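Local coordinates for protein glycosyltransferase (Streptomyces viridochromogenes, PDB 2IUY) that probably transfers a sugar, with retention of anomeric configuration, from a UDP-linked donor during biosynthesis of the antibiotic avilamycin A, at residues W21-P25 with G54-P59; M40-E45 with R62-T66; I76-R81 with I96-P102; T105-S109 with Q331-L336. The contacts are given in a common frame with arbitrary orientation. Numbering follows the deposited sequence.

Contact 1: W21-P25 with G54-P59; sequences WISVP and GAPGSP
Two irregular loops meet here at the C-terminal ends of parallel strands, in the N-terminal Rossmann-like domain of a GT-B glycosyltransferase: loop segment 21-25 comes after strand 5-9, whereas loop segment 54-59 comes after strand 49-53. Their end-to-end directions diverge by 56°, with Ser-23 and Ser-58 nearest (CA to CA 4.7 Å). Trp-21 (chi1 m) sets its indole obliquely on the Pro-56 ring, CD1 to CG 3.5 Å, while a water joins Trp-21 O (2.8 Å) to Pro-56 O (2.4 Å). The CA-to-CB bond of Ile-22 points away from 54-59. At Ser-23 (chi1 p), OG bonds to Pro-25 O, 2.6 Å. Val-24 N donates to Ser-58 OG (2.9 Å), and that hydroxyl (chi1 m) donates to Ala-55 O (2.5 Å), so a small two-way polar group ties 21-25 to the type II turn Ala-55 to Ser-58, in which Gly-57 takes the positive phi. Val-24 CG2 also packs on Ala-55 CB, 3.9 Å. Another water links Val-24 O (2.7 Å) to Pro-59 O (2.8 Å). Pro-25, after a cis peptide, rests on Trp-34 and Ala-37 of helix 31-45; Val-24 reaches Ala-37 and Leu-52 of strand 49-53, which Ser-58 also touches.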
loop_
_atom_site.group_PDB
_atom_site.type_symbol
_atom_site.label_atom_id
_atom_site.label_comp_id
_atom_site.label_asym_id
_atom_site.label_seq_id
_atom_site.Cartn_x
_atom_site.Cartn_y
_atom_site.Cartn_z
ATOM N N TRP A 21 -16.097 11.386 -2.530
ATOM C CA TRP A 21 -15.001 10.866 -1.707
ATOM C C TRP A 21 -14.489 9.620 -2.396
ATOM O O TRP A 21 -15.252 8.877 -2.989
ATOM C CB TRP A 21 -15.514 10.540 -0.292
ATOM C CG TRP A 21 -15.889 11.812 0.447
ATOM C CD1 TRP A 21 -17.145 12.333 0.589
ATOM C CD2 TRP A 21 -14.998 12.769 1.011
ATOM N NE1 TRP A 21 -17.095 13.540 1.240
ATOM C CE2 TRP A 21 -15.789 13.828 1.521
ATOM C CE3 TRP A 21 -13.600 12.830 1.168
ATOM C CZ2 TRP A 21 -15.234 14.923 2.177
ATOM C CZ3 TRP A 21 -13.053 13.922 1.810
ATOM C CH2 TRP A 21 -13.869 14.963 2.306
ATOM N N ILE A 22 -13.187 9.402 -2.334
ATOM C CA ILE A 22 -12.606 8.167 -2.854
ATOM C C ILE A 22 -13.141 7.045 -1.965
ATOM O O ILE A 22 -13.269 7.218 -0.749
ATOM C CB ILE A 22 -11.057 8.242 -2.863
ATOM C CG1 ILE A 22 -10.573 9.318 -3.888
ATOM C CG2 ILE A 22 -10.437 6.839 -3.188
ATOM C CD1 ILE A 22 -9.049 9.626 -3.830
ATOM N N SER A 23 -13.482 5.917 -2.564
ATOM C CA SER A 23 -14.019 4.796 -1.800
ATOM C C SER A 23 -12.944 3.811 -1.310
ATOM O O SER A 23 -11.749 3.919 -1.631
ATOM C CB SER A 23 -15.136 4.084 -2.608
ATOM O OG SER A 23 -14.534 3.344 -3.688
ATOM N N VAL A 24 -13.372 2.863 -0.489
ATOM C CA VAL A 24 -12.546 1.766 -0.089
ATOM C C VAL A 24 -13.264 0.495 -0.482
ATOM O O VAL A 24 -14.372 0.240 0.012
ATOM C CB VAL A 24 -12.312 1.790 1.464
ATOM C CG1 VAL A 24 -11.839 0.380 1.998
ATOM C CG2 VAL A 24 -11.331 2.869 1.834
ATOM N N PRO A 25 -12.679 -0.305 -1.393
ATOM C CA PRO A 25 -11.441 -0.063 -2.104
ATOM C C PRO A 25 -11.664 1.035 -3.140
ATOM O O PRO A 25 -12.821 1.331 -3.499
ATOM C CB PRO A 25 -11.147 -1.426 -2.763
ATOM C CG PRO A 25 -12.442 -2.031 -2.956
ATOM C CD PRO A 25 -13.338 -1.549 -1.848
ATOM N N GLY A 54 -14.439 7.929 6.678
ATOM C CA GLY A 54 -13.646 8.664 5.730
ATOM C C GLY A 54 -13.751 8.073 4.355
ATOM O O GLY A 54 -12.841 8.279 3.549
ATOM N N ALA A 55 -14.830 7.312 4.088
ATOM C CA ALA A 55 -15.042 6.693 2.751
ATOM C C ALA A 55 -16.542 6.421 2.428
ATOM O O ALA A 55 -16.930 5.266 2.148
ATOM C CB ALA A 55 -14.203 5.409 2.616
ATOM N N PRO A 56 -17.379 7.477 2.487
ATOM C CA PRO A 56 -18.830 7.291 2.311
ATOM C C PRO A 56 -19.133 6.822 0.855
ATOM O O PRO A 56 -18.334 7.052 -0.054
ATOM C CB PRO A 56 -19.443 8.666 2.660
ATOM C CG PRO A 56 -18.278 9.657 2.620
ATOM C CD PRO A 56 -16.984 8.886 2.699
ATOM N N GLY A 57 -20.201 6.079 0.636
ATOM C CA GLY A 57 -20.383 5.588 -0.752
ATOM C C GLY A 57 -19.532 4.388 -1.137
ATOM O O GLY A 57 -19.643 3.905 -2.278
ATOM N N SER A 58 -18.668 3.909 -0.220
ATOM C CA SER A 58 -17.912 2.647 -0.423
ATOM C C SER A 58 -18.909 1.485 -0.469
ATOM O O SER A 58 -19.956 1.589 0.135
ATOM C CB SER A 58 -16.908 2.413 0.713
ATOM O OG SER A 58 -15.901 3.404 0.746
ATOM N N PRO A 59 -18.589 0.360 -1.174
ATOM C CA PRO A 59 -19.574 -0.778 -1.144
ATOM C C PRO A 59 -19.825 -1.234 0.304
ATOM O O PRO A 59 -18.866 -1.293 1.107
ATOM C CB PRO A 59 -18.899 -1.868 -1.963
ATOM C CG PRO A 59 -17.846 -1.117 -2.826
ATOM C CD PRO A 59 -17.395 0.066 -1.990
HETATM O O HOH W 1 -16.615 6.752 -1.710
HETATM O O HOH W 2 -12.358 9.203 0.910
HETATM O O HOH W 3 -16.135 -1.723 0.714
#

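Contact 2: M40-E45 with R62-T66; sequences MDGLLE and RPGLT
Leu-44 lies under the guanidinium of Arg-62, its CB 3.7 Å from CZ over one face of the planar group. The setting is the Rossmann-like N-terminal domain, where the C-terminal end of helix 31-45 packs against the turn entering edge strand 65-67. That turn, Arg-62 to Leu-65, is type II, closed by Leu-65 N to Arg-62 O (3.2 Å). Gly-64 has positive phi (90°) and stands nearest Leu-44, CA to CA 6.3 Å; a CB there would jam against Pro-63 O and come tight against Leu-44 CD2, which instead approaches Gly-64 C at 3.4 Å. Leu-44 (m, t) continues to Leu-65, CD1 to CB 4.0 Å. One turn earlier, selenomethionine Met-40 (t, t, p) brings its apolar end to Leu-65. Arg-62, turned back over Leu-44 by a chi1 of -109°, makes a long salt bridge, NH2 to Glu-45 OE1 3.7 Å; OE1 is also hydrogen-bonded to His-321. Leu-65 (t, p) meets Met-40 at CD1, 3.8 Å from SE.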
loop_
_atom_site.group_PDB
_atom_site.type_symbol
_atom_site.label_atom_id
_atom_site.label_comp_id
_atom_site.label_asym_id
_atom_site.label_seq_id
_atom_site.Cartn_x
_atom_site.Cartn_y
_atom_site.Cartn_z
HETATM N N MSE A 40 -9.638 -4.522 6.407
HETATM C CA MSE A 40 -11.037 -4.660 6.749
HETATM C C MSE A 40 -11.561 -6.091 6.502
HETATM O O MSE A 40 -12.354 -6.606 7.275
HETATM C CB MSE A 40 -11.796 -3.649 5.894
HETATM C CG MSE A 40 -13.277 -3.817 5.850
HETATM SE SE MSE A 40 -13.964 -2.441 4.630
HETATM C CE MSE A 40 -13.678 -3.383 2.909
ATOM N N ASP A 41 -11.150 -6.693 5.381
ATOM C CA ASP A 41 -11.559 -8.054 5.005
ATOM C C ASP A 41 -11.047 -9.018 6.064
ATOM O O ASP A 41 -11.763 -9.915 6.493
ATOM C CB ASP A 41 -10.931 -8.461 3.671
ATOM C CG ASP A 41 -11.563 -7.778 2.482
ATOM O OD1 ASP A 41 -12.517 -6.977 2.657
ATOM O OD2 ASP A 41 -11.069 -8.047 1.360
ATOM N N GLY A 42 -9.795 -8.844 6.474
ATOM C CA GLY A 42 -9.209 -9.674 7.579
ATOM C C GLY A 42 -10.022 -9.617 8.878
ATOM O O GLY A 42 -10.374 -10.670 9.440
ATOM N N LEU A 43 -10.308 -8.395 9.343
ATOM C CA LEU A 43 -11.017 -8.133 10.586
ATOM C C LEU A 43 -12.433 -8.737 10.571
ATOM O O LEU A 43 -12.836 -9.306 11.535
ATOM C CB LEU A 43 -11.104 -6.614 10.840
ATOM C CG LEU A 43 -9.755 -5.951 11.182
ATOM C CD1 LEU A 43 -9.883 -4.470 11.160
ATOM C CD2 LEU A 43 -9.224 -6.508 12.576
ATOM N N LEU A 44 -13.164 -8.543 9.467
ATOM C CA LEU A 44 -14.466 -9.114 9.237
ATOM C C LEU A 44 -14.412 -10.640 9.207
ATOM O O LEU A 44 -15.308 -11.296 9.736
ATOM C CB LEU A 44 -15.053 -8.556 7.927
ATOM C CG LEU A 44 -15.441 -7.056 7.888
ATOM C CD1 LEU A 44 -15.801 -6.641 6.426
ATOM C CD2 LEU A 44 -16.587 -6.731 8.904
ATOM N N GLU A 45 -13.384 -11.219 8.570
ATOM C CA GLU A 45 -13.267 -12.673 8.502
ATOM C C GLU A 45 -13.023 -13.231 9.896
ATOM O O GLU A 45 -13.447 -14.359 10.222
ATOM C CB GLU A 45 -12.110 -13.093 7.596
ATOM C CG GLU A 45 -12.391 -14.340 6.750
ATOM C CD GLU A 45 -11.473 -14.414 5.526
ATOM O OE1 GLU A 45 -11.614 -13.575 4.601
ATOM O OE2 GLU A 45 -10.623 -15.324 5.476
ATOM N N ARG A 62 -20.943 -6.534 2.876
ATOM C CA ARG A 62 -20.357 -7.460 3.863
ATOM C C ARG A 62 -21.110 -7.370 5.216
ATOM O O ARG A 62 -21.382 -6.265 5.712
ATOM C CB ARG A 62 -18.865 -7.161 4.050
ATOM C CG ARG A 62 -17.869 -8.164 3.485
ATOM C CD ARG A 62 -17.621 -9.384 4.425
ATOM N NE ARG A 62 -16.215 -9.827 4.405
ATOM C CZ ARG A 62 -15.721 -10.883 5.074
ATOM N NH1 ARG A 62 -16.510 -11.652 5.838
ATOM N NH2 ARG A 62 -14.414 -11.168 4.986
ATOM N N PRO A 63 -21.518 -8.529 5.779
ATOM C CA PRO A 63 -22.085 -8.455 7.129
ATOM C C PRO A 63 -20.960 -8.174 8.127
ATOM O O PRO A 63 -19.823 -8.633 7.941
ATOM C CB PRO A 63 -22.687 -9.854 7.355
ATOM C CG PRO A 63 -22.679 -10.531 5.960
ATOM C CD PRO A 63 -21.502 -9.913 5.259
ATOM N N GLY A 64 -21.285 -7.412 9.161
ATOM C CA GLY A 64 -20.280 -6.910 10.081
ATOM C C GLY A 64 -19.728 -5.557 9.655
ATOM O O GLY A 64 -19.074 -4.910 10.432
ATOM N N LEU A 65 -19.993 -5.130 8.419
ATOM C CA LEU A 65 -19.493 -3.861 7.896
ATOM C C LEU A 65 -20.569 -2.769 7.882
ATOM O O LEU A 65 -21.663 -2.954 7.339
ATOM C CB LEU A 65 -18.848 -4.037 6.501
ATOM C CG LEU A 65 -18.341 -2.744 5.808
ATOM C CD1 LEU A 65 -17.181 -2.027 6.593
ATOM C CD2 LEU A 65 -17.997 -2.927 4.313
ATOM N N THR A 66 -20.257 -1.626 8.487
ATOM C CA THR A 66 -21.088 -0.453 8.387
ATOM C C THR A 66 -20.270 0.664 7.761
ATOM O O THR A 66 -19.212 1.034 8.308
ATOM C CB THR A 66 -21.575 0.012 9.794
ATOM O OG1 THR A 66 -22.417 -0.989 10.385
ATOM C CG2 THR A 66 -22.295 1.341 9.717
#

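Contact 3: I76-R81 with I96-P102; sequences IERWLR and IGPAGLP
Loop 96-102, between strands 87-90 and 106-111, lies along helix 73-82 and meets it mainly at two places: Ile-96 beside Glu-77 (CA to CA 6.5 Å) and Leu-101 beside Arg-81 (4.9 Å). Ile-96 (p, p) points at the helix and spreads over three of its residues: CG2 touches Ile-76 CG2 at 3.9 Å and Glu-77 CG at 3.7 Å, and CD1 meets Leu-80 CD1 at 4.0 Å. A branched apolar side chain suits this buried position. Gly-97 N donates to a water, 3.2 Å, which weakly bridges to Glu-77 OE1, also 3.2 Å. The chain then bows outward through a type II turn, Pro-98 to Leu-101. Arg-81 (t, t, chi3 -93°) lays one face of its guanidinium over Gly-100 CA; at Gly-100 (phi 96°) a CB would clash with Arg-81 NH2 and jam against Ala-99 O. Gly-100 O is 3.4 Å from Arg-81 CG. Leu-101 (m, t) starts away from the helix, yet its CD2 reaches CB of Leu-80 (m, t) at 3.7 Å. Pro-102 closes the contact, CD 3.5 Å from Leu-80 O and CG 3.4 Å from Arg-81 O. In this Rossmann-like domain Leu-80, Ile-96 and Leu-101 all pack on Val-88 of strand 87-90, Ile-76 and Leu-80 also on Leu-53 of strand 49-53, and Ile-96 and Leu-101 on Phe-107 of strand 106-111.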
loop_
_atom_site.group_PDB
_atom_site.type_symbol
_atom_site.label_atom_id
_atom_site.label_comp_id
_atom_site.label_asym_id
_atom_site.label_seq_id
_atom_site.Cartn_x
_atom_site.Cartn_y
_atom_site.Cartn_z
ATOM N N ILE A 76 -16.146 13.079 10.837
ATOM C CA ILE A 76 -15.531 11.899 11.390
ATOM C C ILE A 76 -15.292 12.126 12.904
ATOM O O ILE A 76 -15.608 11.255 13.693
ATOM C CB ILE A 76 -14.191 11.496 10.677
ATOM C CG1 ILE A 76 -14.397 11.163 9.189
ATOM C CG2 ILE A 76 -13.529 10.301 11.406
ATOM C CD1 ILE A 76 -13.029 11.112 8.397
ATOM N N GLU A 77 -14.781 13.289 13.298
ATOM C CA GLU A 77 -14.586 13.586 14.751
ATOM C C GLU A 77 -15.875 13.604 15.527
ATOM O O GLU A 77 -15.932 13.091 16.646
ATOM C CB GLU A 77 -13.881 14.925 15.021
ATOM C CG GLU A 77 -12.729 15.193 14.130
ATOM C CD GLU A 77 -11.962 16.423 14.529
ATOM O OE1 GLU A 77 -10.719 16.401 14.267
ATOM O OE2 GLU A 77 -12.599 17.387 15.080
ATOM N N ARG A 78 -16.909 14.186 14.928
ATOM C CA ARG A 78 -18.201 14.281 15.574
ATOM C C ARG A 78 -18.743 12.907 15.856
ATOM O O ARG A 78 -19.228 12.671 16.965
ATOM C CB ARG A 78 -19.151 15.098 14.706
ATOM C CG ARG A 78 -20.530 15.404 15.291
ATOM C CD ARG A 78 -21.181 16.521 14.494
ATOM N NE ARG A 78 -20.343 17.732 14.543
ATOM C CZ ARG A 78 -19.856 18.385 13.480
ATOM N NH1 ARG A 78 -20.141 17.980 12.230
ATOM N NH2 ARG A 78 -19.091 19.463 13.673
ATOM N N TRP A 79 -18.631 12.003 14.871
ATOM C CA TRP A 79 -19.105 10.615 14.944
ATOM C C TRP A 79 -18.361 9.784 15.996
ATOM O O TRP A 79 -18.979 9.051 16.770
ATOM C CB TRP A 79 -19.013 9.912 13.567
ATOM C CG TRP A 79 -19.729 8.563 13.566
ATOM C CD1 TRP A 79 -21.075 8.322 13.295
ATOM C CD2 TRP A 79 -19.155 7.269 13.882
ATOM N NE1 TRP A 79 -21.344 6.974 13.424
ATOM C CE2 TRP A 79 -20.190 6.313 13.780
ATOM C CE3 TRP A 79 -17.863 6.832 14.231
ATOM C CZ2 TRP A 79 -19.978 4.945 14.031
ATOM C CZ3 TRP A 79 -17.659 5.465 14.476
ATOM C CH2 TRP A 79 -18.720 4.549 14.386
ATOM N N LEU A 80 -17.031 9.890 15.982
ATOM C CA LEU A 80 -16.144 9.206 16.946
ATOM C C LEU A 80 -16.382 9.595 18.418
ATOM O O LEU A 80 -16.220 8.766 19.322
ATOM C CB LEU A 80 -14.659 9.437 16.561
ATOM C CG LEU A 80 -14.166 8.759 15.273
ATOM C CD1 LEU A 80 -12.704 9.173 14.991
ATOM C CD2 LEU A 80 -14.317 7.243 15.340
ATOM N N ARG A 81 -16.762 10.851 18.662
ATOM C CA ARG A 81 -17.016 11.332 20.011
ATOM C C ARG A 81 -18.167 10.584 20.715
ATOM O O ARG A 81 -18.147 10.383 21.924
ATOM C CB ARG A 81 -17.263 12.860 19.989
ATOM C CG ARG A 81 -17.306 13.490 21.392
ATOM C CD ARG A 81 -17.335 15.048 21.371
ATOM N NE ARG A 81 -15.986 15.659 21.474
ATOM C CZ ARG A 81 -15.286 15.887 22.603
ATOM N NH1 ARG A 81 -15.743 15.572 23.842
ATOM N NH2 ARG A 81 -14.079 16.471 22.488
ATOM N N ILE A 96 -7.537 12.678 12.442
ATOM C CA ILE A 96 -8.217 12.621 13.740
ATOM C C ILE A 96 -7.195 12.177 14.821
ATOM O O ILE A 96 -6.083 11.807 14.498
ATOM C CB ILE A 96 -9.515 11.771 13.656
ATOM C CG1 ILE A 96 -9.253 10.382 13.044
ATOM C CG2 ILE A 96 -10.587 12.492 12.803
ATOM C CD1 ILE A 96 -8.798 9.332 14.039
ATOM N N GLY A 97 -7.552 12.247 16.095
ATOM C CA GLY A 97 -6.599 11.933 17.153
ATOM C C GLY A 97 -7.336 11.324 18.312
ATOM O O GLY A 97 -8.544 11.154 18.229
ATOM N N PRO A 98 -6.629 10.929 19.375
ATOM C CA PRO A 98 -7.304 10.352 20.543
ATOM C C PRO A 98 -8.204 11.287 21.381
ATOM O O PRO A 98 -9.064 10.790 22.109
ATOM C CB PRO A 98 -6.133 9.817 21.395
ATOM C CG PRO A 98 -4.975 10.634 21.043
ATOM C CD PRO A 98 -5.165 10.900 19.522
ATOM N N ALA A 99 -8.035 12.614 21.285
ATOM C CA ALA A 99 -8.765 13.536 22.174
ATOM C C ALA A 99 -10.237 13.494 21.862
ATOM O O ALA A 99 -10.627 13.543 20.678
ATOM C CB ALA A 99 -8.243 14.990 22.021
ATOM N N GLY A 100 -11.068 13.369 22.884
ATOM C CA GLY A 100 -12.507 13.427 22.631
ATOM C C GLY A 100 -13.200 12.095 22.486
ATOM O O GLY A 100 -14.445 12.015 22.482
ATOM N N LEU A 101 -12.415 11.032 22.339
ATOM C CA LEU A 101 -12.980 9.685 22.282
ATOM C C LEU A 101 -13.582 9.319 23.665
ATOM O O LEU A 101 -13.086 9.790 24.718
ATOM C CB LEU A 101 -11.895 8.661 21.881
ATOM C CG LEU A 101 -11.245 8.819 20.499
ATOM C CD1 LEU A 101 -10.339 7.645 20.307
ATOM C CD2 LEU A 101 -12.292 8.888 19.337
ATOM N N PRO A 102 -14.632 8.478 23.666
ATOM C CA PRO A 102 -15.301 8.115 24.904
ATOM C C PRO A 102 -14.373 7.284 25.778
ATOM O O PRO A 102 -13.486 6.592 25.250
ATOM C CB PRO A 102 -16.496 7.268 24.429
ATOM C CG PRO A 102 -16.666 7.579 23.017
ATOM C CD PRO A 102 -15.258 7.816 22.518
HETATM O O HOH W 4 -9.916 14.291 16.552
#

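Contact 4: T105-S109 with Q331-L336; sequences TAFIS and QYRRLL
Ile-108, Leu-335 and Ala-106 bury most of the surface where the last helix of the chain, 321-336, packs on strand 106-111. In GT-B enzymes such a C-terminal helix returns to the N-terminal Rossmann-like domain, and here it lies against that domain's parallel sheet. Strand 106-109 and helix segment 331-336 have axes 8.1 Å apart at closest approach, at 141° between their N-to-C directions; Ala-106 and Leu-336 are nearest, CA to CA 5.9 Å. Ala-106 and Ile-108, two residues apart on an extended strand, both point at the helix, whereas Phe-107 between them points away. Ile-108 (t, t), the larger of the two, reaches further along the helix: its CD1 touches Gln-331 CB and its CG2 Tyr-332 CE1, each at 3.6 Å, the ring being met obliquely. Tyr-332 carries its hydroxyl onward to a hydrogen bond with His-89 of strand 87-90. The small Ala-106 allows the helix close, CB 3.8 Å from Leu-335 CB and 3.7 Å from Leu-336 CD2. Leu-335 (m, t) sits between these two strand residues, pointing at the sheet, and also touches Trp-341. Leu-335 CD1 lies 3.6 Å from Ile-108 CB. The same Leu-335 CD1 is 3.4 Å from Phe-107 O.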
loop_
_atom_site.group_PDB
_atom_site.type_symbol
_atom_site.label_atom_id
_atom_site.label_comp_id
_atom_site.label_asym_id
_atom_site.label_seq_id
_atom_site.Cartn_x
_atom_site.Cartn_y
_atom_site.Cartn_z
ATOM N N THR A 105 -12.284 3.767 24.974
ATOM C CA THR A 105 -11.978 3.570 23.555
ATOM C C THR A 105 -10.458 3.633 23.325
ATOM O O THR A 105 -9.824 4.629 23.630
ATOM C CB THR A 105 -12.758 4.575 22.634
ATOM O OG1 THR A 105 -14.153 4.443 22.898
ATOM C CG2 THR A 105 -12.545 4.232 21.181
ATOM N N ALA A 106 -9.888 2.560 22.756
ATOM C CA ALA A 106 -8.455 2.537 22.415
ATOM C C ALA A 106 -8.212 3.288 21.109
ATOM O O ALA A 106 -9.045 3.275 20.196
ATOM C CB ALA A 106 -7.948 1.056 22.272
ATOM N N PHE A 107 -7.065 3.946 21.029
ATOM C CA PHE A 107 -6.674 4.622 19.803
ATOM C C PHE A 107 -5.374 3.991 19.256
ATOM O O PHE A 107 -4.373 3.847 19.977
ATOM C CB PHE A 107 -6.520 6.129 20.013
ATOM C CG PHE A 107 -6.212 6.864 18.759
ATOM C CD1 PHE A 107 -7.236 7.223 17.865
ATOM C CD2 PHE A 107 -4.890 7.177 18.432
ATOM C CE1 PHE A 107 -6.932 7.897 16.672
ATOM C CE2 PHE A 107 -4.577 7.874 17.261
ATOM C CZ PHE A 107 -5.590 8.208 16.372
ATOM N N ILE A 108 -5.432 3.583 17.987
ATOM C CA ILE A 108 -4.277 3.001 17.297
ATOM C C ILE A 108 -4.162 3.590 15.895
ATOM O O ILE A 108 -5.172 3.963 15.275
ATOM C CB ILE A 108 -4.361 1.401 17.245
ATOM C CG1 ILE A 108 -3.000 0.787 16.835
ATOM C CG2 ILE A 108 -5.560 0.903 16.373
ATOM C CD1 ILE A 108 -2.886 -0.753 17.059
ATOM N N SER A 109 -2.931 3.675 15.389
ATOM C CA SER A 109 -2.726 4.170 13.994
ATOM C C SER A 109 -1.918 3.188 13.175
ATOM O O SER A 109 -1.047 2.543 13.713
ATOM C CB SER A 109 -1.987 5.549 13.996
ATOM O OG SER A 109 -2.690 6.507 14.795
ATOM N N GLN A 331 -2.567 -6.075 18.974
ATOM C CA GLN A 331 -2.261 -4.684 19.390
ATOM C C GLN A 331 -3.475 -3.922 19.912
ATOM O O GLN A 331 -3.364 -3.181 20.845
ATOM C CB GLN A 331 -1.572 -3.879 18.260
ATOM C CG GLN A 331 -0.264 -4.504 17.729
ATOM C CD GLN A 331 0.728 -4.819 18.867
ATOM O OE1 GLN A 331 0.832 -4.052 19.806
ATOM N NE2 GLN A 331 1.425 -5.952 18.785
ATOM N N TYR A 332 -4.638 -4.108 19.326
ATOM C CA TYR A 332 -5.868 -3.563 19.917
ATOM C C TYR A 332 -6.054 -4.022 21.360
ATOM O O TYR A 332 -6.358 -3.218 22.217
ATOM C CB TYR A 332 -7.129 -3.986 19.140
ATOM C CG TYR A 332 -7.195 -3.656 17.640
ATOM C CD1 TYR A 332 -6.267 -2.810 17.002
ATOM C CD2 TYR A 332 -8.216 -4.213 16.857
ATOM C CE1 TYR A 332 -6.401 -2.523 15.593
ATOM C CE2 TYR A 332 -8.326 -3.943 15.514
ATOM C CZ TYR A 332 -7.426 -3.100 14.887
ATOM O OH TYR A 332 -7.602 -2.900 13.506
ATOM N N ARG A 333 -5.931 -5.325 21.597
ATOM C CA ARG A 333 -6.047 -5.891 22.946
ATOM C C ARG A 333 -4.961 -5.409 23.907
ATOM O O ARG A 333 -5.225 -5.260 25.124
ATOM C CB ARG A 333 -6.107 -7.436 22.892
ATOM C CG ARG A 333 -7.377 -7.913 22.157
ATOM C CD ARG A 333 -7.800 -9.297 22.546
ATOM N NE ARG A 333 -8.771 -9.866 21.611
ATOM C CZ ARG A 333 -10.088 -9.681 21.660
ATOM N NH1 ARG A 333 -10.649 -8.946 22.615
ATOM N NH2 ARG A 333 -10.847 -10.268 20.741
ATOM N N ARG A 334 -3.755 -5.194 23.381
ATOM C CA ARG A 334 -2.645 -4.605 24.159
ATOM C C ARG A 334 -3.053 -3.236 24.701
ATOM O O ARG A 334 -2.916 -2.955 25.882
ATOM C CB ARG A 334 -1.394 -4.500 23.269
ATOM C CG ARG A 334 -0.241 -3.654 23.862
ATOM C CD ARG A 334 0.954 -3.725 22.935
ATOM N NE ARG A 334 2.194 -3.092 23.405
ATOM C CZ ARG A 334 3.236 -2.912 22.591
ATOM N NH1 ARG A 334 3.129 -3.280 21.306
ATOM N NH2 ARG A 334 4.356 -2.366 23.028
ATOM N N LEU A 335 -3.610 -2.405 23.828
ATOM C CA LEU A 335 -4.109 -1.105 24.194
ATOM C C LEU A 335 -5.313 -1.143 25.144
ATOM O O LEU A 335 -5.382 -0.362 26.097
ATOM C CB LEU A 335 -4.416 -0.282 22.911
ATOM C CG LEU A 335 -3.201 0.154 22.056
ATOM C CD1 LEU A 335 -3.665 0.547 20.667
ATOM C CD2 LEU A 335 -2.380 1.291 22.660
ATOM N N LEU A 336 -6.265 -2.039 24.859
ATOM C CA LEU A 336 -7.419 -2.208 25.706
ATOM C C LEU A 336 -7.044 -2.629 27.149
ATOM O O LEU A 336 -7.705 -2.180 28.090
ATOM C CB LEU A 336 -8.472 -3.118 25.035
ATOM C CG LEU A 336 -9.160 -2.459 23.805
ATOM C CD1 LEU A 336 -9.901 -3.453 22.934
ATOM C CD2 LEU A 336 -10.096 -1.264 24.252
#

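All four contacts dress the N-terminal six-stranded parallel sheet, and all are partly buried. Contacts 2 and 4 reach it through helices 31-45 and 321-336, which meet where Leu-43 CD1 lies 3.6 Å from Tyr-332 OH; contact 3 joins helix 73-82 to a loop, and contact 1 joins two loops at the strand ends. Phe-107 of contact 4 turns from the helix to touch Ile-96, Pro-98 and Leu-101 of contact 3. Contact 4, with no exposed touching residue, is carbon-rich packing without polar bonds between its segments; contacts 2 and 3 run from buried residues to exposed ones, with arginines at their rims. Contact 1 depends most on hydrogen bonds and waters, near Tyr-29 and Gly-30 of the UDP site.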